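Local structure of probable glutathione reductase (Sinorhizobium meliloti, 4DNA) at residues L393-A398 with C427-F432; G225-C230 with G253-D258. The protein probably catalyses the NADPH-dependent reduction of glutathione disulfide to glutathione, working as a homodimer with one FAD in each subunit. One frame throughout, in Å; residues are numbered along the deposited sequence.

Interaction 1 (L393-A398 with C427-F432); sequences LVVNAA and CTKDDF
Leu393 and Phe432 meet where strand 389-396 packs against the start of helix 429-433. Both methyls of the leucine take part: Leu393 CD1 lies 3.9 Å from Phe432 CD2 and equally near Phe432 CE2, and Leu393 CD2 is 4.0 Å from Phe432 CE2, so both methyls gather at the CD2-CE2 bond of the ring, CD1 coming in obliquely. Two residues on, Val395 makes a second contact, its CG2 methyl resting 3.9 Å from Lys429 CB, with the two side chains crossing at about a right angle. Farther out along the lysine, CE passes 4.4 Å from Leu393 CD1. After starting anti to the backbone N (chi1 179°), the chain bends at chi2 and again at chi4, carrying NZ off to a salt bridge with Asp433, a hydrogen bond to Met449 O and a cation-pi contact with Tyr371. Behind this apolar layer, a capping box fixes the start of the helix: Thr428 N donates to Asp431 OD2 at 2.7 Å, from above the carboxylate plane, and Asp431 N returns a bond to Thr428 OG1 at 3.3 Å. Phe432 also packs on Ile421 of the second subunit. The arrangement is that of a short capped helix laid on the antiparallel sheet of the dimerisation domain, next to the subunit interface.

Interaction 2 (G225-C230 with G253-D258); sequences GIRILC and GEIVAD
Ile255 reaches from strand 254-257 toward Leu229 and makes the whole of this sparse contact on its side. Its CB points at strand 227-229, yet the backbones stand well apart, the CA atoms of Leu229 and Ile255 being 11.5 Å from each other. From CB the chain runs through CG1, and the extended second torsion (chi2 -167°) pushes CD1 to the far end. That methyl does the touching: it meets Leu229 CD1 tip to tip at 3.9 Å, and lies 4.4 Å from Arg227 NH1, oblique to the guanidinium. Two sheets are bridged in this way, for strand 227-229 is an outermost strand of the parallel, Rossmann-type sheet in the probable NADPH-binding part, whereas strand 254-257 borders a three-stranded antiparallel sheet inserted before that fold resumes at strand 259-262. Leu229 also touches Arg227, two residues back on the same strand. Its CD1 sits over the centre of one face of the Arg227 guanidinium, 3.9 Å above the plane, so a single methyl touches both the arginine and the isoleucine. Farther out, Leu229 packs on Ile199 of the adjacent parallel strand and on His252, while Ile255 leans on Thr249 of strand 245-249.

How the interactions relate
Interaction 2 comes first along the chain and is complete before interaction 1 begins. The two share no helix, strand or sheet: their centres are 42 Å apart and their nearest atoms about 22 Å. Residues 225-230 and 253-258 join a parallel sheet to an antiparallel one in the probable NADPH-binding part of the subunit, whereas residues 393-398 and 427-432 join a strand to a helix in the dimerisation domain. Each contact is internal to its own domain region and joins elements within it; neither spans the two. Only interaction 1 borders the second subunit; no other protein chain of the assembly touches the segments of interaction 2.

Interaction 1 (L393-A398 with C427-F432)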
loop_
_atom_site.group_PDB
_atom_site.type_symbol
_atom_site.label_atom_id
_atom_site.label_comp_id
_atom_site.label_asym_id
_atom_site.label_seq_id
_atom_site.Cartn_x
_atom_site.Cartn_y
_atom_site.Cartn_z
ATOM N N LEU A 393 -12.230 -5.233 -10.039
ATOM C CA LEU A 393 -12.555 -4.008 -10.752
ATOM C C LEU A 393 -13.893 -4.115 -11.449
ATOM O O LEU A 393 -14.171 -5.139 -12.096
ATOM C CB LEU A 393 -11.488 -3.708 -11.798
ATOM C CG LEU A 393 -10.183 -3.131 -11.249
ATOM C CD1 LEU A 393 -9.108 -3.056 -12.320
ATOM C CD2 LEU A 393 -10.459 -1.765 -10.680
ATOM N N VAL A 394 -14.716 -3.065 -11.332
ATOM C CA VAL A 394 -16.033 -3.032 -11.994
ATOM C C VAL A 394 -16.085 -1.890 -13.025
ATOM O O VAL A 394 -15.760 -0.737 -12.698
ATOM C CB VAL A 394 -17.187 -2.913 -10.980
ATOM C CG1 VAL A 394 -18.522 -3.027 -11.689
ATOM C CG2 VAL A 394 -17.074 -3.977 -9.897
ATOM N N VAL A 395 -16.488 -2.219 -14.257
ATOM C CA VAL A 395 -16.332 -1.332 -15.418
ATOM C C VAL A 395 -17.606 -1.173 -16.261
ATOM O O VAL A 395 -18.306 -2.157 -16.548
ATOM C CB VAL A 395 -15.202 -1.853 -16.311
ATOM C CG1 VAL A 395 -15.224 -1.208 -17.692
ATOM C CG2 VAL A 395 -13.866 -1.650 -15.608
ATOM N N ASN A 396 -17.904 0.058 -16.672
ATOM C CA ASN A 396 -19.029 0.301 -17.560
ATOM C C ASN A 396 -18.661 0.009 -19.014
ATOM O O ASN A 396 -17.817 0.684 -19.584
ATOM C CB ASN A 396 -19.550 1.729 -17.407
ATOM C CG ASN A 396 -20.800 1.997 -18.236
ATOM O OD1 ASN A 396 -21.086 1.318 -19.219
ATOM N ND2 ASN A 396 -21.541 3.008 -17.842
ATOM N N ALA A 397 -19.324 -0.989 -19.602
ATOM C CA ALA A 397 -19.035 -1.438 -20.967
ATOM C C ALA A 397 -19.156 -0.336 -22.006
ATOM O O ALA A 397 -18.427 -0.345 -22.991
ATOM C CB ALA A 397 -19.916 -2.614 -21.346
ATOM N N ALA A 398 -20.075 0.603 -21.777
ATOM C CA ALA A 398 -20.306 1.732 -22.678
ATOM C C ALA A 398 -19.200 2.793 -22.647
ATOM O O ALA A 398 -18.940 3.405 -23.664
ATOM C CB ALA A 398 -21.648 2.370 -22.375
ATOM N N CYS A 427 -11.083 7.674 -14.480
ATOM C CA CYS A 427 -10.198 6.801 -15.257
ATOM C C CYS A 427 -10.897 5.602 -15.911
ATOM O O CYS A 427 -11.851 5.018 -15.355
ATOM C CB CYS A 427 -8.995 6.346 -14.424
ATOM S SG CYS A 427 -7.614 7.530 -14.433
ATOM N N THR A 428 -10.417 5.229 -17.094
ATOM C CA THR A 428 -11.001 4.120 -17.835
ATOM C C THR A 428 -10.170 2.870 -17.638
ATOM O O THR A 428 -8.991 2.971 -17.293
ATOM C CB THR A 428 -11.089 4.430 -19.336
ATOM O OG1 THR A 428 -9.777 4.684 -19.858
ATOM C CG2 THR A 428 -11.984 5.631 -19.586
ATOM N N LYS A 429 -10.776 1.701 -17.872
ATOM C CA LYS A 429 -10.090 0.402 -17.774
ATOM C C LYS A 429 -8.875 0.395 -18.692
ATOM O O LYS A 429 -7.901 -0.328 -18.482
ATOM C CB LYS A 429 -11.056 -0.750 -18.124
ATOM C CG LYS A 429 -10.471 -2.169 -18.085
ATOM C CD LYS A 429 -9.875 -2.536 -16.729
ATOM C CE LYS A 429 -9.312 -3.943 -16.668
ATOM N NZ LYS A 429 -8.107 -4.152 -17.507
ATOM N N ASP A 430 -8.937 1.241 -19.706
ATOM C CA ASP A 430 -7.841 1.394 -20.642
ATOM C C ASP A 430 -6.661 2.135 -20.009
ATOM O O ASP A 430 -5.542 1.633 -20.108
ATOM C CB ASP A 430 -8.348 1.990 -21.956
ATOM C CG ASP A 430 -9.477 1.156 -22.548
ATOM O OD1 ASP A 430 -9.201 0.066 -23.085
ATOM O OD2 ASP A 430 -10.648 1.557 -22.419
ATOM N N ASP A 431 -6.895 3.265 -19.325
ATOM C CA ASP A 431 -5.826 3.932 -18.551
ATOM C C ASP A 431 -5.068 2.926 -17.699
ATOM O O ASP A 431 -3.827 2.978 -17.601
ATOM C CB ASP A 431 -6.373 4.999 -17.595
ATOM C CG ASP A 431 -7.134 6.108 -18.304
ATOM O OD1 ASP A 431 -6.661 6.565 -19.367
ATOM O OD2 ASP A 431 -8.197 6.529 -17.781
ATOM N N PHE A 432 -5.826 2.020 -17.075
ATOM C CA PHE A 432 -5.236 0.971 -16.246
ATOM C C PHE A 432 -4.326 0.046 -17.055
ATOM O O PHE A 432 -3.213 -0.251 -16.619
ATOM C CB PHE A 432 -6.302 0.107 -15.591
ATOM C CG PHE A 432 -6.835 0.635 -14.301
ATOM C CD1 PHE A 432 -7.516 1.852 -14.247
ATOM C CD2 PHE A 432 -6.742 -0.128 -13.148
ATOM C CE1 PHE A 432 -8.052 2.308 -13.059
ATOM C CE2 PHE A 432 -7.287 0.324 -11.953
ATOM C CZ PHE A 432 -7.936 1.547 -11.910
#

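Interaction 2 (G225-C230 with G253-D258)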
loop_
_atom_site.group_PDB
_atom_site.type_symbol
_atom_site.label_atom_id
_atom_site.label_comp_id
_atom_site.label_asym_id
_atom_site.label_seq_id
_atom_site.Cartn_x
_atom_site.Cartn_y
_atom_site.Cartn_z
ATOM N N GLY A 225 -10.674 -19.220 12.929
ATOM C CA GLY A 225 -11.163 -19.516 14.270
ATOM C C GLY A 225 -12.105 -18.481 14.847
ATOM O O GLY A 225 -12.214 -18.341 16.061
ATOM N N ILE A 226 -12.793 -17.739 13.991
ATOM C CA ILE A 226 -13.835 -16.848 14.489
ATOM C C ILE A 226 -15.207 -17.445 14.173
ATOM O O ILE A 226 -15.508 -17.784 13.025
ATOM C CB ILE A 226 -13.669 -15.393 13.980
ATOM C CG1 ILE A 226 -12.264 -14.876 14.341
ATOM C CG2 ILE A 226 -14.759 -14.501 14.561
ATOM C CD1 ILE A 226 -11.934 -13.471 13.876
ATOM N N ARG A 227 -16.017 -17.613 15.208
ATOM C CA ARG A 227 -17.348 -18.133 15.023
ATOM C C ARG A 227 -18.224 -16.978 14.569
ATOM O O ARG A 227 -18.307 -15.950 15.250
ATOM C CB ARG A 227 -17.870 -18.741 16.322
ATOM C CG ARG A 227 -18.913 -19.819 16.108
ATOM C CD ARG A 227 -19.792 -19.983 17.333
ATOM N NE ARG A 227 -20.886 -20.924 17.088
ATOM C CZ ARG A 227 -21.753 -21.348 18.013
ATOM N NH1 ARG A 227 -21.670 -20.919 19.273
ATOM N NH2 ARG A 227 -22.716 -22.207 17.676
ATOM N N ILE A 228 -18.842 -17.118 13.400
ATOM C CA ILE A 228 -19.792 -16.115 12.942
ATOM C C ILE A 228 -21.169 -16.735 12.911
ATOM O O ILE A 228 -21.339 -17.851 12.450
ATOM C CB ILE A 228 -19.447 -15.521 11.559
ATOM C CG1 ILE A 228 -17.973 -15.110 11.497
ATOM C CG2 ILE A 228 -20.352 -14.333 11.231
ATOM C CD1 ILE A 228 -17.535 -14.694 10.107
ATOM N N LEU A 229 -22.136 -15.993 13.430
ATOM C CA LEU A 229 -23.506 -16.424 13.497
ATOM C C LEU A 229 -24.399 -15.403 12.799
ATOM O O LEU A 229 -24.633 -14.300 13.301
ATOM C CB LEU A 229 -23.919 -16.637 14.954
ATOM C CG LEU A 229 -23.079 -17.700 15.676
ATOM C CD1 LEU A 229 -23.421 -17.811 17.153
ATOM C CD2 LEU A 229 -23.202 -19.054 14.988
ATOM N N CYS A 230 -24.880 -15.783 11.623
ATOM C CA CYS A 230 -25.728 -14.925 10.817
ATOM C C CYS A 230 -27.225 -15.128 11.103
ATOM O O CYS A 230 -27.620 -16.122 11.716
ATOM C CB CYS A 230 -25.393 -15.124 9.332
ATOM S SG CYS A 230 -24.068 -14.029 8.762
ATOM N N GLY A 253 -28.950 -21.115 20.944
ATOM C CA GLY A 253 -29.040 -21.316 22.406
ATOM C C GLY A 253 -28.398 -20.199 23.222
ATOM O O GLY A 253 -28.430 -19.022 22.825
ATOM N N GLU A 254 -27.791 -20.558 24.353
ATOM C CA GLU A 254 -27.137 -19.563 25.210
ATOM C C GLU A 254 -25.609 -19.636 25.204
ATOM O O GLU A 254 -25.026 -20.695 25.430
ATOM C CB GLU A 254 -27.700 -19.594 26.641
ATOM C CG GLU A 254 -27.677 -20.946 27.350
ATOM C CD GLU A 254 -28.570 -20.973 28.576
ATOM O OE1 GLU A 254 -29.273 -19.973 28.828
ATOM O OE2 GLU A 254 -28.582 -22.001 29.288
ATOM N N ILE A 255 -24.978 -18.493 24.944
ATOM C CA ILE A 255 -23.526 -18.419 24.811
ATOM C C ILE A 255 -22.940 -17.659 25.986
ATOM O O ILE A 255 -23.375 -16.534 26.297
ATOM C CB ILE A 255 -23.071 -17.713 23.504
ATOM C CG1 ILE A 255 -24.136 -17.812 22.414
ATOM C CG2 ILE A 255 -21.741 -18.280 23.020
ATOM C CD1 ILE A 255 -23.645 -17.424 21.035
ATOM N N VAL A 256 -21.949 -18.262 26.636
ATOM C CA VAL A 256 -21.305 -17.598 27.759
ATOM C C VAL A 256 -20.004 -16.970 27.298
ATOM O O VAL A 256 -19.232 -17.600 26.580
ATOM C CB VAL A 256 -21.051 -18.556 28.942
ATOM C CG1 VAL A 256 -20.659 -17.757 30.177
ATOM C CG2 VAL A 256 -22.285 -19.394 29.254
ATOM N N ALA A 257 -19.769 -15.722 27.688
ATOM C CA ALA A 257 -18.492 -15.056 27.383
ATOM C C ALA A 257 -18.110 -14.080 28.479
ATOM O O ALA A 257 -18.969 -13.644 29.248
ATOM C CB ALA A 257 -18.562 -14.346 26.043
ATOM N N ASP A 258 -16.823 -13.748 28.556
ATOM C CA ASP A 258 -16.350 -12.751 29.516
ATOM C C ASP A 258 -16.972 -11.360 29.280
ATOM O O ASP A 258 -17.396 -10.695 30.217
ATOM C CB ASP A 258 -14.823 -12.691 29.533
ATOM C CG ASP A 258 -14.199 -13.824 30.329
ATOM O OD1 ASP A 258 -14.784 -14.235 31.346
ATOM O OD2 ASP A 258 -13.112 -14.304 29.956
#